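Local atomic coordinates of cellulose-binding protein (Saccharophagus degradans, PDB entry 2YHG), a protein that probably binds polysaccharide and may hydrolyse glycosidic bonds, its crystallised C-terminal part containing a nucleoside hydrolase-like domain that carries a bound calcium ion. Residues K126-A129 against G130-L133; C68-K71 against S72-N75. One frame throughout, in Å; residues are numbered along the deposited sequence.

Contact 1 of 2, residues K126-A129 against G130-L133; sequences KDSA and GSNL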
loop_
_atom_site.group_PDB
_atom_site.type_symbol
_atom_site.label_atom_id
_atom_site.label_comp_id
_atom_site.label_asym_id
_atom_site.label_seq_id
_atom_site.Cartn_x
_atom_site.Cartn_y
_atom_site.Cartn_z
ATOM N N LYS A 126 -14.110 24.859 -7.116
ATOM C CA LYS A 126 -13.016 24.435 -6.246
ATOM C C LYS A 126 -12.191 23.298 -6.829
ATOM O O LYS A 126 -11.448 22.634 -6.119
ATOM C CB LYS A 126 -13.554 24.120 -4.848
ATOM C CG LYS A 126 -14.251 25.325 -4.260
ATOM C CD LYS A 126 -14.652 25.156 -2.818
ATOM C CE LYS A 126 -15.186 26.463 -2.252
ATOM N NZ LYS A 126 -15.708 26.330 -0.879
ATOM N N ASP A 127 -12.229 23.109 -8.140
ATOM C CA ASP A 127 -11.352 22.089 -8.710
ATOM C C ASP A 127 -9.882 22.440 -8.475
ATOM O O ASP A 127 -9.499 23.636 -8.501
ATOM C CB ASP A 127 -11.535 21.985 -10.218
ATOM C CG ASP A 127 -12.846 21.393 -10.643
ATOM O OD1 ASP A 127 -13.516 20.658 -9.885
ATOM O OD2 ASP A 127 -13.158 21.576 -11.869
ATOM N N SER A 128 -9.055 21.418 -8.330
ATOM C CA SER A 128 -7.631 21.572 -8.292
ATOM C C SER A 128 -6.971 20.741 -9.369
ATOM O O SER A 128 -7.575 19.823 -9.950
ATOM C CB SER A 128 -7.080 21.184 -6.914
ATOM O OG SER A 128 -7.365 19.825 -6.614
ATOM N N ALA A 129 -5.681 20.991 -9.593
ATOM C CA ALA A 129 -4.907 20.100 -10.449
ATOM C C ALA A 129 -5.017 18.669 -9.950
ATOM O O ALA A 129 -5.177 17.734 -10.729
ATOM C CB ALA A 129 -3.474 20.558 -10.554
ATOM N N GLY A 130 -4.941 18.490 -8.639
ATOM C CA GLY A 130 -4.999 17.154 -8.076
ATOM C C GLY A 130 -6.344 16.476 -8.217
ATOM O O GLY A 130 -6.416 15.288 -8.519
ATOM N N SER A 131 -7.441 17.210 -8.019
ATOM C CA SER A 131 -8.739 16.597 -8.154
ATOM C C SER A 131 -8.969 16.193 -9.602
ATOM O O SER A 131 -9.473 15.121 -9.878
ATOM C CB SER A 131 -9.858 17.485 -7.583
ATOM O OG SER A 131 -10.028 18.692 -8.286
ATOM N N ASN A 132 -8.595 17.070 -10.520
ATOM C CA ASN A 132 -8.735 16.721 -11.929
ATOM C C ASN A 132 -7.830 15.550 -12.296
ATOM O O ASN A 132 -8.227 14.735 -13.148
ATOM C CB ASN A 132 -8.413 17.928 -12.820
ATOM C CG ASN A 132 -9.498 18.967 -12.829
ATOM O OD1 ASN A 132 -10.647 18.697 -12.460
ATOM N ND2 ASN A 132 -9.147 20.174 -13.255
ATOM N N LEU A 133 -6.646 15.447 -11.715
ATOM C CA LEU A 133 -5.747 14.331 -11.975
ATOM C C LEU A 133 -6.402 13.017 -11.560
ATOM O O LEU A 133 -6.332 12.011 -12.280
ATOM C CB LEU A 133 -4.412 14.578 -11.243
ATOM C CG LEU A 133 -3.314 13.505 -11.363
ATOM C CD1 LEU A 133 -2.002 14.079 -10.911
ATOM C CD2 LEU A 133 -3.599 12.261 -10.484
HETATM O O HOH W 1 -11.951 18.240 -10.041
HETATM O O HOH W 2 -11.150 22.350 -13.593
#
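Ser128 and Ser131 exchange side-chain-to-backbone hydrogen bonds at the start of helix 129-139. Ser131 N donates to Ser128 OG at 3.0 Å, and Ser128 N returns a nearly straight bond to Ser131 OG at 2.9 Å, with an N-H...O angle of 172°. Each hydroxyl is held between its own backbone N and carbonyl carbon (chi1 61° in Ser128), a setting that turns the two oxygens inward to the facing amides. Ser128 OG is gripped a second time, by Gln114.

Behind the serines the ordinary helical bonds begin: Asn132 N reaches Ser128 O at 3.0 Å, and Leu133 N reaches Ala129 O.

The third set of interactions runs through water. Asp127 and Asn132 cross at about a right angle, their carboxylate and amide planes 69° apart. One water lies 2.6 Å from Ser131 OG and donates to Asn132 OD1, with a weak bond to Asp127 OD1; another donates to Asp127 OD2 at 2.8 Å and accepts from Asn132 ND2. Lys163 forms a salt bridge with Asp127 OD2, probably balancing its charge, and also donates to Asn132 OD1, while Gln159 holds Asp127 OD1.

The reciprocal serine pair is a capping box, with Ser128 as N-cap of a helix in the nucleoside hydrolase-like domain.

Contact 2 of 2, residues C68-K71 against S72-N75; sequences CWKK and STSN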
loop_
_atom_site.group_PDB
_atom_site.type_symbol
_atom_site.label_atom_id
_atom_site.label_comp_id
_atom_site.label_asym_id
_atom_site.label_seq_id
_atom_site.Cartn_x
_atom_site.Cartn_y
_atom_site.Cartn_z
ATOM N N CYS A 68 -6.678 18.132 8.939
ATOM C CA CYS A 68 -6.969 18.879 10.135
ATOM C C CYS A 68 -5.750 19.299 10.936
ATOM O O CYS A 68 -5.872 20.182 11.782
ATOM C CB CYS A 68 -8.072 18.268 10.976
ATOM S SG CYS A 68 -8.000 16.692 11.652
ATOM N N TRP A 69 -4.577 18.740 10.631
ATOM C CA TRP A 69 -3.323 19.179 11.220
ATOM C C TRP A 69 -2.588 20.217 10.373
ATOM O O TRP A 69 -1.566 20.742 10.820
ATOM C CB TRP A 69 -2.404 17.992 11.471
ATOM C CG TRP A 69 -2.983 16.976 12.410
ATOM C CD1 TRP A 69 -3.308 15.705 12.099
ATOM C CD2 TRP A 69 -3.299 17.153 13.797
ATOM N NE1 TRP A 69 -3.824 15.071 13.199
ATOM C CE2 TRP A 69 -3.831 15.944 14.254
ATOM C CE3 TRP A 69 -3.205 18.226 14.693
ATOM C CZ2 TRP A 69 -4.282 15.760 15.575
ATOM C CZ3 TRP A 69 -3.675 18.047 16.010
ATOM C CH2 TRP A 69 -4.173 16.825 16.423
ATOM N N LYS A 70 -3.111 20.552 9.200
ATOM C CA LYS A 70 -2.496 21.515 8.288
ATOM C C LYS A 70 -3.592 21.995 7.352
ATOM O O LYS A 70 -3.767 21.441 6.255
ATOM C CB LYS A 70 -1.345 20.853 7.520
ATOM C CG LYS A 70 -0.724 21.732 6.401
ATOM C CD LYS A 70 0.781 21.870 6.531
ATOM C CE LYS A 70 1.279 23.143 5.838
ATOM N NZ LYS A 70 0.849 23.217 4.423
ATOM N N LYS A 71 -4.357 23.002 7.775
ATOM C CA LYS A 71 -5.593 23.346 7.094
ATOM C C LYS A 71 -5.440 24.209 5.869
ATOM O O LYS A 71 -6.417 24.403 5.145
ATOM C CB LYS A 71 -6.603 23.942 8.076
ATOM C CG LYS A 71 -7.132 22.923 9.075
ATOM C CD LYS A 71 -8.276 23.460 9.894
ATOM C CE LYS A 71 -8.952 22.366 10.661
ATOM N NZ LYS A 71 -10.145 22.859 11.412
ATOM N N SER A 72 -4.243 24.713 5.617
ATOM C CA SER A 72 -3.974 25.526 4.434
ATOM C C SER A 72 -2.634 25.101 3.841
ATOM O O SER A 72 -1.699 24.816 4.580
ATOM C CB SER A 72 -3.935 27.002 4.836
ATOM O OG SER A 72 -3.674 27.848 3.728
ATOM N N THR A 73 -2.549 25.127 2.525
ATOM C CA THR A 73 -1.279 24.908 1.862
ATOM C C THR A 73 -1.267 25.739 0.553
ATOM O O THR A 73 -2.317 26.143 0.072
ATOM C CB THR A 73 -1.057 23.423 1.615
ATOM O OG1 THR A 73 0.299 23.233 1.246
ATOM C CG2 THR A 73 -2.006 22.831 0.608
ATOM N N SER A 74 -0.072 25.990 0.044
ATOM C CA SER A 74 0.073 26.913 -1.073
ATOM C C SER A 74 1.002 26.479 -2.188
ATOM O O SER A 74 0.932 27.077 -3.243
ATOM C CB SER A 74 0.495 28.275 -0.599
ATOM O OG SER A 74 1.730 28.239 0.044
ATOM N N ASN A 75 1.900 25.539 -1.977
ATOM C CA ASN A 75 2.848 25.171 -3.020
ATOM C C ASN A 75 3.351 23.760 -2.750
ATOM O O ASN A 75 2.997 23.151 -1.728
ATOM C CB ASN A 75 4.007 26.185 -3.061
ATOM C CG ASN A 75 4.755 26.239 -1.760
ATOM O OD1 ASN A 75 5.324 25.231 -1.351
ATOM N ND2 ASN A 75 4.677 27.354 -1.053
HETATM O O HOH W 3 0.537 20.765 2.338
#
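Lys70 folds back over the chain to meet Ser72 and Thr73 in the loop that joins strand 58-64 to helix 77-93, a strand-to-helix connection of the parallel-sheet domain. Ser72 supplies the principal acceptor. In the conformer described here, one of two, its carbonyl oxygen takes a hydrogen bond from Lys70 NZ at 3.0 Å, with the donor in the carbonyl plane, on a lone pair, at a C=O...N angle of 138°. The lysine gets there by a bent path: CG lies anti to the backbone N (chi1 173°), and the chain then bends at chi2 and again at chi4. CG and CE both pass close to the same oxygen, CE at 3.6 Å, so the chain curls round it, from CG well off the carbonyl plane to CE and NZ near the plane. NZ also makes a weak bond to Met37 O.

At Thr73 the lysine crosses the side chain at about a right angle. OG1 is 3.2 Å from NZ, but the angle is too poor for a hydrogen bond. A water mediates instead, accepting from Thr73 OG1 and, weakly, from NZ. The threonine backbone pairs with Arg115. Farther along, Asn75 OD1 accepts from Ala77 N.

Earlier in the loop, Cys68 is joined by a disulfide to Cys283. The Lys70 side chain comes within about 4 Å of that of Asp36, a calcium ligand; its positive charge may therefore be felt at that site. Within the lysine-water-threonine triangle, the short side is the 2.7 Å bond from Thr73 OG1 to the water.

Overall arrangement
Both contacts are local, each formed within eight consecutive residues of the nucleoside hydrolase-like domain. Contact 2 comes first, in the connection leaving strand 58-64 of the six-stranded parallel sheet; contact 1 follows where the chain, having passed through strand 110-112, enters helix 129-139. These two strands are neighbours in the sheet, and the contacts lie on the same side of the chain's centre. The centres of contact 1 and contact 2 are about 16 Å apart, with about 9 Å between the nearest atoms of contact 1 and contact 2, so they do not touch. Their settings differ: contact 2 is a surface loop beside a calcium site, whereas contact 1 is a partly buried helix start away from the metal sites.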